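Local coordinates for diol-dehydratase (PDB 5I2G), which is probably a lyase of the B12-independent, glycyl radical type, likely dehydrating diols by organic radical chemistry, at residues D20-K25 / A81-Q86; K131-L136 / A519-L524; T145-K150 / N472-S477; L245-V250 / S261-C266. All coordinates share one frame; numbering follows the deposited sequence.

The four contacts differ in depth. Contact 4 is buried, contacts 1 and 2 are partly buried, and contact 3 lies at the surface. Contacts 1 and 4, with centres about 24 Å apart, both abut helix 309-325, through Leu22 and Pro82 in one and Phe262, Gln263 and Cys266 in the other. Helix 489-521 connects contacts 2 and 3: its C-terminal end forms part of contact 2, and its Tyr502 touches Arg147 of contact 3. Contacts 3 and 4 lie on opposite sides of the chain's centre, about 56 Å between centres. Their chemistry differs: contact 1 combines a CH-pi contact with water bridges, contact 2 is apolar, and contacts 3 and 4 each carry a salt bridge.

Contact 1 (D20-K25 / A81-Q86); sequences DHLYAK and APRGCQ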
loop_
_atom_site.group_PDB
_atom_site.type_symbol
_atom_site.label_atom_id
_atom_site.label_comp_id
_atom_site.label_asym_id
_atom_site.label_seq_id
_atom_site.Cartn_x
_atom_site.Cartn_y
_atom_site.Cartn_z
ATOM N N ASP A 20 -20.598 -31.173 -28.779
ATOM C CA ASP A 20 -20.706 -30.650 -30.138
ATOM C C ASP A 20 -21.120 -29.198 -30.131
ATOM O O ASP A 20 -20.602 -28.394 -30.908
ATOM C CB ASP A 20 -21.693 -31.474 -30.962
ATOM C CG ASP A 20 -21.110 -32.815 -31.388
ATOM O OD1 ASP A 20 -19.865 -32.934 -31.398
ATOM O OD2 ASP A 20 -21.890 -33.742 -31.696
ATOM N N HIS A 21 -22.050 -28.864 -29.243
ATOM C CA HIS A 21 -22.499 -27.497 -29.136
ATOM C C HIS A 21 -21.350 -26.545 -28.728
ATOM O O HIS A 21 -21.312 -25.413 -29.199
ATOM C CB HIS A 21 -23.664 -27.388 -28.151
ATOM C CG HIS A 21 -24.155 -25.986 -27.975
ATOM N ND1 HIS A 21 -24.921 -25.343 -28.921
ATOM C CD2 HIS A 21 -23.953 -25.085 -26.980
ATOM C CE1 HIS A 21 -25.193 -24.116 -28.507
ATOM N NE2 HIS A 21 -24.618 -23.934 -27.333
ATOM N N LEU A 22 -20.406 -26.998 -27.898
ATOM C CA LEU A 22 -19.292 -26.116 -27.480
ATOM C C LEU A 22 -18.451 -25.690 -28.670
ATOM O O LEU A 22 -17.865 -24.593 -28.681
ATOM C CB LEU A 22 -18.369 -26.789 -26.464
ATOM C CG LEU A 22 -18.713 -26.942 -24.982
ATOM C CD1 LEU A 22 -17.433 -27.182 -24.162
ATOM C CD2 LEU A 22 -19.519 -25.767 -24.444
ATOM N N TYR A 23 -18.400 -26.564 -29.671
ATOM C CA TYR A 23 -17.468 -26.413 -30.780
ATOM C C TYR A 23 -18.138 -26.038 -32.096
ATOM O O TYR A 23 -17.489 -26.026 -33.134
ATOM C CB TYR A 23 -16.663 -27.710 -30.950
ATOM C CG TYR A 23 -15.600 -27.861 -29.901
ATOM C CD1 TYR A 23 -15.873 -28.488 -28.686
ATOM C CD2 TYR A 23 -14.322 -27.337 -30.102
ATOM C CE1 TYR A 23 -14.893 -28.614 -27.697
ATOM C CE2 TYR A 23 -13.333 -27.449 -29.114
ATOM C CZ TYR A 23 -13.627 -28.086 -27.914
ATOM O OH TYR A 23 -12.653 -28.203 -26.943
ATOM N N ALA A 24 -19.428 -25.724 -32.058
ATOM C CA ALA A 24 -20.149 -25.400 -33.286
ATOM C C ALA A 24 -19.594 -24.136 -33.946
ATOM O O ALA A 24 -19.542 -24.048 -35.179
ATOM C CB ALA A 24 -21.632 -25.244 -33.008
ATOM N N LYS A 25 -19.173 -23.171 -33.125
ATOM C CA LYS A 25 -18.595 -21.915 -33.619
ATOM C C LYS A 25 -17.233 -21.635 -33.019
ATOM O O LYS A 25 -16.867 -22.182 -31.978
ATOM C CB LYS A 25 -19.506 -20.728 -33.318
ATOM C CG LYS A 25 -20.779 -20.697 -34.131
ATOM C CD LYS A 25 -21.508 -19.369 -33.945
ATOM C CE LYS A 25 -22.769 -19.273 -34.805
ATOM N NZ LYS A 25 -23.404 -17.922 -34.691
ATOM N N ALA A 81 -21.221 -16.865 -26.142
ATOM C CA ALA A 81 -20.595 -17.813 -27.062
ATOM C C ALA A 81 -19.843 -18.913 -26.313
ATOM O O ALA A 81 -18.980 -18.630 -25.473
ATOM C CB ALA A 81 -19.654 -17.089 -28.015
ATOM N N PRO A 82 -20.157 -20.179 -26.628
ATOM C CA PRO A 82 -19.381 -21.288 -26.056
ATOM C C PRO A 82 -17.870 -21.117 -26.314
ATOM O O PRO A 82 -17.488 -20.708 -27.411
ATOM C CB PRO A 82 -19.948 -22.521 -26.777
ATOM C CG PRO A 82 -21.375 -22.114 -27.146
ATOM C CD PRO A 82 -21.243 -20.642 -27.512
ATOM N N ARG A 83 -17.056 -21.388 -25.287
ATOM C CA ARG A 83 -15.595 -21.281 -25.348
ATOM C C ARG A 83 -15.116 -19.862 -25.668
ATOM O O ARG A 83 -14.005 -19.660 -26.159
ATOM C CB ARG A 83 -15.020 -22.280 -26.356
ATOM C CG ARG A 83 -15.337 -23.714 -25.998
ATOM C CD ARG A 83 -14.873 -24.695 -27.056
ATOM N NE ARG A 83 -13.420 -24.754 -27.114
ATOM C CZ ARG A 83 -12.695 -24.429 -28.181
ATOM N NH1 ARG A 83 -13.291 -24.040 -29.310
ATOM N NH2 ARG A 83 -11.372 -24.519 -28.122
ATOM N N GLY A 84 -15.949 -18.877 -25.365
ATOM C CA GLY A 84 -15.543 -17.496 -25.519
ATOM C C GLY A 84 -14.770 -17.032 -24.297
ATOM O O GLY A 84 -14.521 -17.791 -23.363
ATOM N N CYS A 85 -14.384 -15.769 -24.295
ATOM C CA CYS A 85 -13.787 -15.194 -23.107
ATOM C C CYS A 85 -14.306 -13.795 -22.927
ATOM O O CYS A 85 -14.721 -13.154 -23.888
ATOM C CB CYS A 85 -12.269 -15.183 -23.211
ATOM S SG CYS A 85 -11.692 -14.160 -24.565
ATOM N N GLN A 86 -14.285 -13.322 -21.691
ATOM C CA GLN A 86 -14.402 -11.899 -21.439
ATOM C C GLN A 86 -13.005 -11.285 -21.517
ATOM O O GLN A 86 -12.052 -11.978 -21.830
ATOM C CB GLN A 86 -15.036 -11.649 -20.078
ATOM C CG GLN A 86 -16.458 -12.160 -19.951
ATOM C CD GLN A 86 -17.456 -11.353 -20.761
ATOM O OE1 GLN A 86 -17.190 -10.207 -21.170
ATOM N NE2 GLN A 86 -18.622 -11.944 -20.994
HETATM O O HOH W 1 -15.823 -23.191 -29.915
HETATM O O HOH W 2 -10.282 -27.032 -26.827
#
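One water is held by three polar atoms and joins Leu22 and Lys25 to Arg83, the latter in one of its two conformers. It donates to Leu22 O at 2.8 Å and to Lys25 O at a shorter distance, and accepts from Arg83 NH1 at 2.7 Å, lying at the guanidinium edge and in its plane. The two carbonyls belong to the chain where it leaves helix 14-22, so Arg83 is tied to that backbone through a water. In the same conformer the planes of the Tyr23 ring and the guanidinium are 20° apart, and Tyr23 CE2 sits over the guanidinium centre, 3.2 Å from Arg83 CZ. Farther back, Arg83 CD makes a CH-pi contact 3.8 Å from the ring centroid and 14° off its normal. The bend at chi3 (68°) turns the guanidinium over the ring after CD has passed Leu22 O. A second water bonds Tyr23 OH and, weakly, Arg83 NH2. Pro82 packs beside this pair, with CB 4.0 Å from Leu22 CD2 and CG 3.7 Å from His21 NE2. Pro82 and Arg83 are the central residues of a type II turn closed by Gly84 N to Ala81 O. That turn, between helices 49-63 and 94-98, meets the C-terminal end of helix 14-22, while helix 309-325 packs on Leu22 and Pro82, and Tyr341 adds a cation-pi contact to Arg83.

Contact 2 (K131-L136 / A519-L524); sequences KTTSEL and AKLAPL
Leu136 holds CG anti to its backbone N (chi1 -174°), whereas Leu521 holds CG anti to its carbonyl carbon (chi1 -64°); the two choices bring the branches together obliquely. Leu136 CD2 comes 3.6 Å from Leu521 CD1 and lies equally near Leu521 CG, so one methyl rests against the CG-CD1 bond of the other leucine. The same Leu521 CD1 lies 3.5 Å from Thr132 O, touching both a carbonyl and a side chain of residues 131-136. Thr133 and Leu521 run past each other in opposite directions, with Thr133 CG2 3.8 Å from Leu521 CB; that methyl also reaches Ala522 CB at 4.0 Å. No hydrogen bond crosses between the segments, and the contact rests on these apolar meetings. Polar bonds instead fix one side. Thr132 OG1 accepts from Glu135 N at 3.1 Å, with an N-H...O angle of 161°, and donates to Glu135 OE2 at 2.8 Å through the anti lone pair of that oxygen. Glu135 OE2 also takes the N-H of Gly130, so the carboxylate ties the residues just ahead of the helix to its first turn. Gln47 of the second subunit packs on Leu136, placing the leucine pair beside the dimer interface. The arrangement is a threonine N-cap starting helix 133-140, with that helix's first turn packed on the C-terminal end of helix 489-521.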
loop_
_atom_site.group_PDB
_atom_site.type_symbol
_atom_site.label_atom_id
_atom_site.label_comp_id
_atom_site.label_asym_id
_atom_site.label_seq_id
_atom_site.Cartn_x
_atom_site.Cartn_y
_atom_site.Cartn_z
ATOM N N LYS A 131 -3.953 2.820 -15.316
ATOM C CA LYS A 131 -4.551 2.190 -14.127
ATOM C C LYS A 131 -4.260 0.684 -13.998
ATOM O O LYS A 131 -4.630 0.049 -13.007
ATOM C CB LYS A 131 -6.071 2.403 -14.132
ATOM C CG LYS A 131 -6.490 3.864 -14.070
ATOM C CD LYS A 131 -7.984 3.999 -13.857
ATOM C CE LYS A 131 -8.393 5.463 -13.764
ATOM N NZ LYS A 131 -8.100 6.239 -15.004
ATOM N N THR A 132 -3.607 0.112 -15.002
ATOM C CA THR A 132 -3.448 -1.334 -15.064
ATOM C C THR A 132 -2.325 -1.831 -14.169
ATOM O O THR A 132 -1.382 -1.095 -13.889
ATOM C CB THR A 132 -3.145 -1.798 -16.495
ATOM O OG1 THR A 132 -1.852 -1.319 -16.869
ATOM C CG2 THR A 132 -4.185 -1.286 -17.482
ATOM N N THR A 133 -2.394 -3.100 -13.769
ATOM C CA THR A 133 -1.291 -3.701 -13.034
ATOM C C THR A 133 -0.022 -3.784 -13.891
ATOM O O THR A 133 1.090 -3.582 -13.374
ATOM C CB THR A 133 -1.640 -5.102 -12.510
ATOM O OG1 THR A 133 -2.042 -5.946 -13.606
ATOM C CG2 THR A 133 -2.752 -5.018 -11.493
ATOM N N SER A 134 -0.176 -4.060 -15.188
ATOM C CA SER A 134 0.999 -4.186 -16.066
ATOM C C SER A 134 1.835 -2.891 -16.077
ATOM O O SER A 134 3.061 -2.935 -15.985
ATOM C CB SER A 134 0.589 -4.587 -17.500
ATOM O OG SER A 134 -0.252 -3.623 -18.124
ATOM N N GLU A 135 1.173 -1.746 -16.145
ATOM C CA GLU A 135 1.886 -0.467 -16.130
ATOM C C GLU A 135 2.637 -0.207 -14.807
ATOM O O GLU A 135 3.790 0.212 -14.826
ATOM C CB GLU A 135 0.911 0.685 -16.424
ATOM C CG GLU A 135 0.385 0.666 -17.850
ATOM C CD GLU A 135 -0.730 1.668 -18.098
ATOM O OE1 GLU A 135 -0.414 2.845 -18.370
ATOM O OE2 GLU A 135 -1.920 1.276 -18.035
ATOM N N LEU A 136 1.990 -0.436 -13.669
ATOM C CA LEU A 136 2.679 -0.309 -12.385
ATOM C C LEU A 136 3.829 -1.321 -12.290
ATOM O O LEU A 136 4.902 -1.009 -11.789
ATOM C CB LEU A 136 1.702 -0.490 -11.216
ATOM C CG LEU A 136 2.227 -0.259 -9.785
ATOM C CD1 LEU A 136 2.851 1.133 -9.565
ATOM C CD2 LEU A 136 1.100 -0.485 -8.800
ATOM N N ALA A 519 -0.561 -6.726 -5.478
ATOM C CA ALA A 519 -0.846 -6.360 -4.093
ATOM C C ALA A 519 -1.479 -4.984 -4.017
ATOM O O ALA A 519 -2.393 -4.743 -3.235
ATOM C CB ALA A 519 0.423 -6.389 -3.270
ATOM N N LYS A 520 -0.986 -4.068 -4.840
ATOM C CA LYS A 520 -1.422 -2.703 -4.720
ATOM C C LYS A 520 -2.714 -2.458 -5.497
ATOM O O LYS A 520 -3.608 -1.752 -5.019
ATOM C CB LYS A 520 -0.300 -1.767 -5.162
ATOM C CG LYS A 520 0.840 -1.692 -4.122
ATOM C CD LYS A 520 2.057 -0.935 -4.636
ATOM C CE LYS A 520 3.084 -0.641 -3.529
ATOM N NZ LYS A 520 2.748 0.616 -2.805
ATOM N N LEU A 521 -2.839 -3.059 -6.675
ATOM C CA LEU A 521 -3.933 -2.668 -7.547
ATOM C C LEU A 521 -4.996 -3.770 -7.709
ATOM O O LEU A 521 -6.080 -3.510 -8.200
ATOM C CB LEU A 521 -3.382 -2.249 -8.912
ATOM C CG LEU A 521 -2.470 -1.011 -9.013
ATOM C CD1 LEU A 521 -2.084 -0.764 -10.466
ATOM C CD2 LEU A 521 -3.144 0.219 -8.462
ATOM N N ALA A 522 -4.698 -4.998 -7.296
ATOM C CA ALA A 522 -5.627 -6.080 -7.575
ATOM C C ALA A 522 -5.780 -7.105 -6.439
ATOM O O ALA A 522 -5.604 -8.302 -6.666
ATOM C CB ALA A 522 -5.209 -6.764 -8.858
ATOM N N PRO A 523 -6.106 -6.641 -5.210
ATOM C CA PRO A 523 -6.446 -7.618 -4.171
ATOM C C PRO A 523 -7.787 -8.266 -4.497
ATOM O O PRO A 523 -8.671 -7.586 -5.020
ATOM C CB PRO A 523 -6.530 -6.768 -2.891
ATOM C CG PRO A 523 -6.928 -5.419 -3.373
ATOM C CD PRO A 523 -6.235 -5.252 -4.715
ATOM N N LEU A 524 -7.934 -9.560 -4.221
ATOM C CA LEU A 524 -9.139 -10.285 -4.635
ATOM C C LEU A 524 -9.925 -10.761 -3.425
ATOM O O LEU A 524 -9.581 -11.772 -2.812
ATOM C CB LEU A 524 -8.780 -11.473 -5.533
ATOM C CG LEU A 524 -7.971 -11.159 -6.791
ATOM C CD1 LEU A 524 -7.697 -12.443 -7.574
ATOM C CD2 LEU A 524 -8.691 -10.150 -7.686
#

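Contact 3 (T145-K150 / N472-S477); sequences TLRAMK and NGEIAS
Arg147 leaves its helix with CB directed at residues 472-477, and each later part of the chain meets a different piece of them. CG passes 4.5 Å from Glu474 OE2, the outer limit of contact. CD comes closer, 3.4 Å from Ile475 O, and also borders Ala476 CA. There the chain bends (chi3 64°), which swings the guanidinium across the backbone instead of on past it. NE lies 3.9 Å from Ala476 O, while Ala476 C stands over one face of the guanidinium. At the tip, Arg147 NH1 approaches Ile475 CG2 obliquely at 4.0 Å. No hydrogen bond joins the two segments; with Ala476 C over its face, the guanidinium lies across the peptide as a flat group. With an alanine in its place, the backbone of Ile475 and Ala476 would probably lose this cover and a gap would open between helix and hairpin. The charged link is made one turn on: Lys150 NZ forms a salt bridge with Glu474 OE2 at 3.1 Å, with Glu474 OE1 a little farther at 3.5 Å. The two side chains meet at about a right angle. Glu474 OE2 is shared, because it also takes a hydrogen bond from His151 NE2, and the two partners together are likely to stabilise its negative charge. Helix 143-150 touches two elements: the small antiparallel hairpin of strands 470-471 and 474-475, and helix 489-521, through Tyr502 on Arg147 and Leu506 on Ala148; Ser477 is itself bonded to that helix.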
loop_
_atom_site.group_PDB
_atom_site.type_symbol
_atom_site.label_atom_id
_atom_site.label_comp_id
_atom_site.label_asym_id
_atom_site.label_seq_id
_atom_site.Cartn_x
_atom_site.Cartn_y
_atom_site.Cartn_z
ATOM N N THR A 145 16.546 -5.403 -15.769
ATOM C CA THR A 145 15.480 -6.390 -15.912
ATOM C C THR A 145 14.770 -6.257 -17.252
ATOM O O THR A 145 14.498 -7.244 -17.913
ATOM C CB THR A 145 14.460 -6.245 -14.774
ATOM O OG1 THR A 145 15.149 -6.376 -13.533
ATOM C CG2 THR A 145 13.377 -7.294 -14.858
ATOM N N LEU A 146 14.478 -5.027 -17.659
ATOM C CA LEU A 146 13.861 -4.794 -18.959
ATOM C C LEU A 146 14.821 -5.127 -20.104
ATOM O O LEU A 146 14.389 -5.550 -21.170
ATOM C CB LEU A 146 13.399 -3.350 -19.076
ATOM C CG LEU A 146 12.379 -2.902 -18.030
ATOM C CD1 LEU A 146 12.078 -1.408 -18.171
ATOM C CD2 LEU A 146 11.101 -3.720 -18.155
ATOM N N ARG A 147 16.115 -4.912 -19.889
ATOM C CA ARG A 147 17.111 -5.309 -20.878
ATOM C C ARG A 147 17.113 -6.838 -21.032
ATOM O O ARG A 147 17.040 -7.360 -22.144
ATOM C CB ARG A 147 18.510 -4.813 -20.494
ATOM C CG ARG A 147 19.578 -5.288 -21.464
ATOM C CD ARG A 147 20.939 -4.722 -21.131
ATOM N NE ARG A 147 21.396 -5.192 -19.830
ATOM C CZ ARG A 147 22.495 -4.764 -19.215
ATOM N NH1 ARG A 147 23.261 -3.836 -19.775
ATOM N NH2 ARG A 147 22.822 -5.259 -18.029
ATOM N N ALA A 148 17.157 -7.540 -19.905
ATOM C CA ALA A 148 17.157 -9.011 -19.881
ATOM C C ALA A 148 15.929 -9.609 -20.573
ATOM O O ALA A 148 16.049 -10.591 -21.313
ATOM C CB ALA A 148 17.251 -9.507 -18.446
ATOM N N MET A 149 14.760 -9.010 -20.352
ATOM C CA MET A 149 13.524 -9.472 -20.993
ATOM C C MET A 149 13.510 -9.189 -22.486
ATOM O O MET A 149 12.919 -9.954 -23.259
ATOM C CB MET A 149 12.290 -8.833 -20.347
ATOM C CG MET A 149 12.078 -9.264 -18.903
ATOM S SD MET A 149 10.811 -8.339 -17.994
ATOM C CE MET A 149 10.455 -7.029 -19.143
ATOM N N LYS A 150 14.140 -8.089 -22.891
ATOM C CA LYS A 150 14.232 -7.739 -24.313
ATOM C C LYS A 150 15.088 -8.757 -25.070
ATOM O O LYS A 150 14.792 -9.113 -26.205
ATOM C CB LYS A 150 14.802 -6.327 -24.480
ATOM C CG LYS A 150 15.132 -5.915 -25.913
ATOM C CD LYS A 150 15.194 -4.389 -26.037
ATOM C CE LYS A 150 16.028 -3.926 -27.230
ATOM N NZ LYS A 150 17.494 -4.123 -27.013
ATOM N N ASN A 472 23.088 -9.550 -30.151
ATOM C CA ASN A 472 22.590 -8.640 -31.170
ATOM C C ASN A 472 23.410 -7.344 -31.231
ATOM O O ASN A 472 22.852 -6.254 -31.385
ATOM C CB ASN A 472 21.115 -8.326 -30.910
ATOM C CG ASN A 472 20.357 -7.987 -32.176
ATOM O OD1 ASN A 472 20.887 -8.107 -33.285
ATOM N ND2 ASN A 472 19.106 -7.566 -32.022
ATOM N N GLY A 473 24.728 -7.470 -31.086
ATOM C CA GLY A 473 25.628 -6.330 -31.156
ATOM C C GLY A 473 25.651 -5.453 -29.915
ATOM O O GLY A 473 26.608 -4.712 -29.686
ATOM N N GLU A 474 24.600 -5.544 -29.111
ATOM C CA GLU A 474 24.454 -4.737 -27.906
ATOM C C GLU A 474 24.845 -5.543 -26.655
ATOM O O GLU A 474 24.741 -6.764 -26.652
ATOM C CB GLU A 474 23.006 -4.231 -27.828
ATOM C CG GLU A 474 22.540 -3.701 -26.485
ATOM C CD GLU A 474 21.040 -3.425 -26.463
ATOM O OE1 GLU A 474 20.578 -2.543 -27.224
ATOM O OE2 GLU A 474 20.320 -4.098 -25.689
ATOM N N ILE A 475 25.330 -4.863 -25.616
ATOM C CA ILE A 475 25.542 -5.487 -24.304
ATOM C C ILE A 475 24.204 -5.935 -23.701
ATOM O O ILE A 475 23.249 -5.165 -23.628
ATOM C CB ILE A 475 26.241 -4.532 -23.316
ATOM C CG1 ILE A 475 27.646 -4.191 -23.810
ATOM C CG2 ILE A 475 26.307 -5.151 -21.930
ATOM C CD1 ILE A 475 28.548 -3.631 -22.745
ATOM N N ALA A 476 24.136 -7.187 -23.275
ATOM C CA ALA A 476 22.858 -7.781 -22.899
ATOM C C ALA A 476 22.896 -8.475 -21.541
ATOM O O ALA A 476 21.856 -8.873 -21.013
ATOM C CB ALA A 476 22.417 -8.762 -23.971
ATOM N N SER A 477 24.097 -8.615 -20.987
ATOM C CA SER A 477 24.314 -9.369 -19.760
ATOM C C SER A 477 25.680 -8.991 -19.180
ATOM O O SER A 477 26.362 -8.139 -19.734
ATOM C CB SER A 477 24.225 -10.873 -20.046
ATOM O OG SER A 477 24.407 -11.636 -18.875
#

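Contact 4 (L245-V250 / S261-C266); sequences LTIARV and SFQEAC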
loop_
_atom_site.group_PDB
_atom_site.type_symbol
_atom_site.label_atom_id
_atom_site.label_comp_id
_atom_site.label_asym_id
_atom_site.label_seq_id
_atom_site.Cartn_x
_atom_site.Cartn_y
_atom_site.Cartn_z
ATOM N N LEU A 245 -36.462 -27.321 -13.718
ATOM C CA LEU A 245 -37.048 -27.076 -12.401
ATOM C C LEU A 245 -36.082 -27.493 -11.297
ATOM O O LEU A 245 -35.963 -26.812 -10.286
ATOM C CB LEU A 245 -38.374 -27.816 -12.238
ATOM C CG LEU A 245 -39.508 -27.237 -13.082
ATOM C CD1 LEU A 245 -40.775 -28.079 -12.959
ATOM C CD2 LEU A 245 -39.750 -25.812 -12.628
ATOM N N THR A 246 -35.394 -28.614 -11.494
ATOM C CA THR A 246 -34.392 -29.061 -10.533
ATOM C C THR A 246 -33.230 -28.069 -10.437
ATOM O O THR A 246 -32.830 -27.675 -9.339
ATOM C CB THR A 246 -33.872 -30.445 -10.902
ATOM O OG1 THR A 246 -34.901 -31.388 -10.628
ATOM C CG2 THR A 246 -32.637 -30.814 -10.103
ATOM N N ILE A 247 -32.721 -27.655 -11.593
ATOM C CA ILE A 247 -31.700 -26.631 -11.667
ATOM C C ILE A 247 -32.140 -25.377 -10.899
ATOM O O ILE A 247 -31.343 -24.776 -10.171
ATOM C CB ILE A 247 -31.374 -26.278 -13.123
ATOM C CG1 ILE A 247 -30.691 -27.459 -13.816
ATOM C CG2 ILE A 247 -30.425 -25.092 -13.191
ATOM C CD1 ILE A 247 -30.601 -27.285 -15.326
ATOM N N ALA A 248 -33.412 -25.009 -11.032
ATOM C CA ALA A 248 -33.926 -23.811 -10.384
ATOM C C ALA A 248 -33.846 -23.950 -8.866
ATOM O O ALA A 248 -33.350 -23.053 -8.190
ATOM C CB ALA A 248 -35.356 -23.530 -10.823
ATOM N N ARG A 249 -34.306 -25.081 -8.334
ATOM C CA ARG A 249 -34.241 -25.307 -6.897
ATOM C C ARG A 249 -32.794 -25.372 -6.404
ATOM O O ARG A 249 -32.468 -24.825 -5.352
ATOM C CB ARG A 249 -34.982 -26.592 -6.508
ATOM C CG ARG A 249 -34.927 -26.890 -5.007
ATOM C CD ARG A 249 -35.562 -28.234 -4.645
ATOM N NE ARG A 249 -35.051 -29.339 -5.467
ATOM C CZ ARG A 249 -33.838 -29.882 -5.354
ATOM N NH1 ARG A 249 -32.970 -29.423 -4.453
ATOM N NH2 ARG A 249 -33.484 -30.882 -6.159
ATOM N N VAL A 250 -31.934 -26.036 -7.170
ATOM C CA VAL A 250 -30.545 -26.237 -6.772
ATOM C C VAL A 250 -29.805 -24.903 -6.621
ATOM O O VAL A 250 -29.090 -24.678 -5.632
ATOM C CB VAL A 250 -29.808 -27.130 -7.783
ATOM C CG1 VAL A 250 -28.293 -27.058 -7.588
ATOM C CG2 VAL A 250 -30.325 -28.571 -7.693
ATOM N N SER A 261 -27.132 -32.488 -1.574
ATOM C CA SER A 261 -27.240 -33.596 -2.502
ATOM C C SER A 261 -25.998 -33.589 -3.355
ATOM O O SER A 261 -25.165 -32.695 -3.228
ATOM C CB SER A 261 -28.484 -33.477 -3.379
ATOM O OG SER A 261 -28.327 -32.389 -4.274
ATOM N N PHE A 262 -25.871 -34.573 -4.230
ATOM C CA PHE A 262 -24.709 -34.624 -5.086
ATOM C C PHE A 262 -24.784 -33.540 -6.151
ATOM O O PHE A 262 -23.792 -32.869 -6.428
ATOM C CB PHE A 262 -24.560 -35.994 -5.733
ATOM C CG PHE A 262 -23.295 -36.138 -6.514
ATOM C CD1 PHE A 262 -22.062 -35.970 -5.890
ATOM C CD2 PHE A 262 -23.330 -36.425 -7.875
ATOM C CE1 PHE A 262 -20.897 -36.098 -6.604
ATOM C CE2 PHE A 262 -22.165 -36.559 -8.597
ATOM C CZ PHE A 262 -20.943 -36.392 -7.958
ATOM N N GLN A 263 -25.961 -33.355 -6.735
ATOM C CA GLN A 263 -26.107 -32.351 -7.772
ATOM C C GLN A 263 -25.837 -30.960 -7.196
ATOM O O GLN A 263 -25.203 -30.130 -7.854
ATOM C CB GLN A 263 -27.492 -32.406 -8.422
ATOM C CG GLN A 263 -27.684 -31.292 -9.449
ATOM C CD GLN A 263 -28.818 -31.543 -10.422
ATOM O OE1 GLN A 263 -29.443 -32.604 -10.409
ATOM N NE2 GLN A 263 -29.070 -30.570 -11.301
ATOM N N GLU A 264 -26.295 -30.705 -5.970
ATOM C CA GLU A 264 -25.994 -29.418 -5.341
ATOM C C GLU A 264 -24.486 -29.224 -5.167
ATOM O O GLU A 264 -23.970 -28.147 -5.425
ATOM C CB GLU A 264 -26.714 -29.277 -3.993
ATOM C CG GLU A 264 -28.216 -29.003 -4.147
ATOM C CD GLU A 264 -28.908 -28.694 -2.835
ATOM O OE1 GLU A 264 -28.217 -28.582 -1.797
ATOM O OE2 GLU A 264 -30.149 -28.554 -2.842
ATOM N N ALA A 265 -23.774 -30.258 -4.744
ATOM C CA ALA A 265 -22.336 -30.120 -4.554
ATOM C C ALA A 265 -21.656 -29.875 -5.900
ATOM O O ALA A 265 -20.749 -29.033 -5.999
ATOM C CB ALA A 265 -21.750 -31.360 -3.858
ATOM N N CYS A 266 -22.108 -30.602 -6.931
ATOM C CA CYS A 266 -21.639 -30.382 -8.295
ATOM C C CYS A 266 -21.871 -28.948 -8.765
ATOM O O CYS A 266 -20.973 -28.323 -9.314
ATOM C CB CYS A 266 -22.320 -31.352 -9.254
ATOM S SG CYS A 266 -21.699 -33.074 -9.120
#
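Charge pairing links Arg249 to Glu264: Arg249 NH1 is 3.4 Å from Glu264 OE2, a rather long salt bridge. The oxygen lies at the edge of the guanidinium and in its plane, but the carboxylate plane itself is turned by 37°, and the two side chains cross at about a right angle. Glu264 has other bonds as well, OE2 accepting from Asn253 ND2 and OE1 from Glu260 N, so the carboxylate is held from both oxygens. Apolar packing centres on Val250, which holds CG1 anti to its backbone N (chi1 165°). This spreads its two methyls over the stems of the facing side chains: both lie by Glu264 CG, Val250 CG1 at 4.0 Å, and Val250 CG2 also reaches Gln263 CG at 4.2 Å. An alanine here would lack both methyls and is likely to open a gap beneath those stems, leaving the glutamine and glutamate chains freer to shift. A methyl-amide contact follows: Thr246 CG2 stands 3.7 Å from Gln263 OE1 and 3.8 Å from Gln263 NE2, and OE1 is anchored beyond by Tyr311 OH. Capping supplies the last kind of bond, Glu264 N donating to Ser261 OG at 3.1 Å. These contacts pack two consecutive helices joined by a short loop: helix 238-253 and the serine-capped start of helix 262-279 lie with local axes 10.4 Å apart, crossing at -68°.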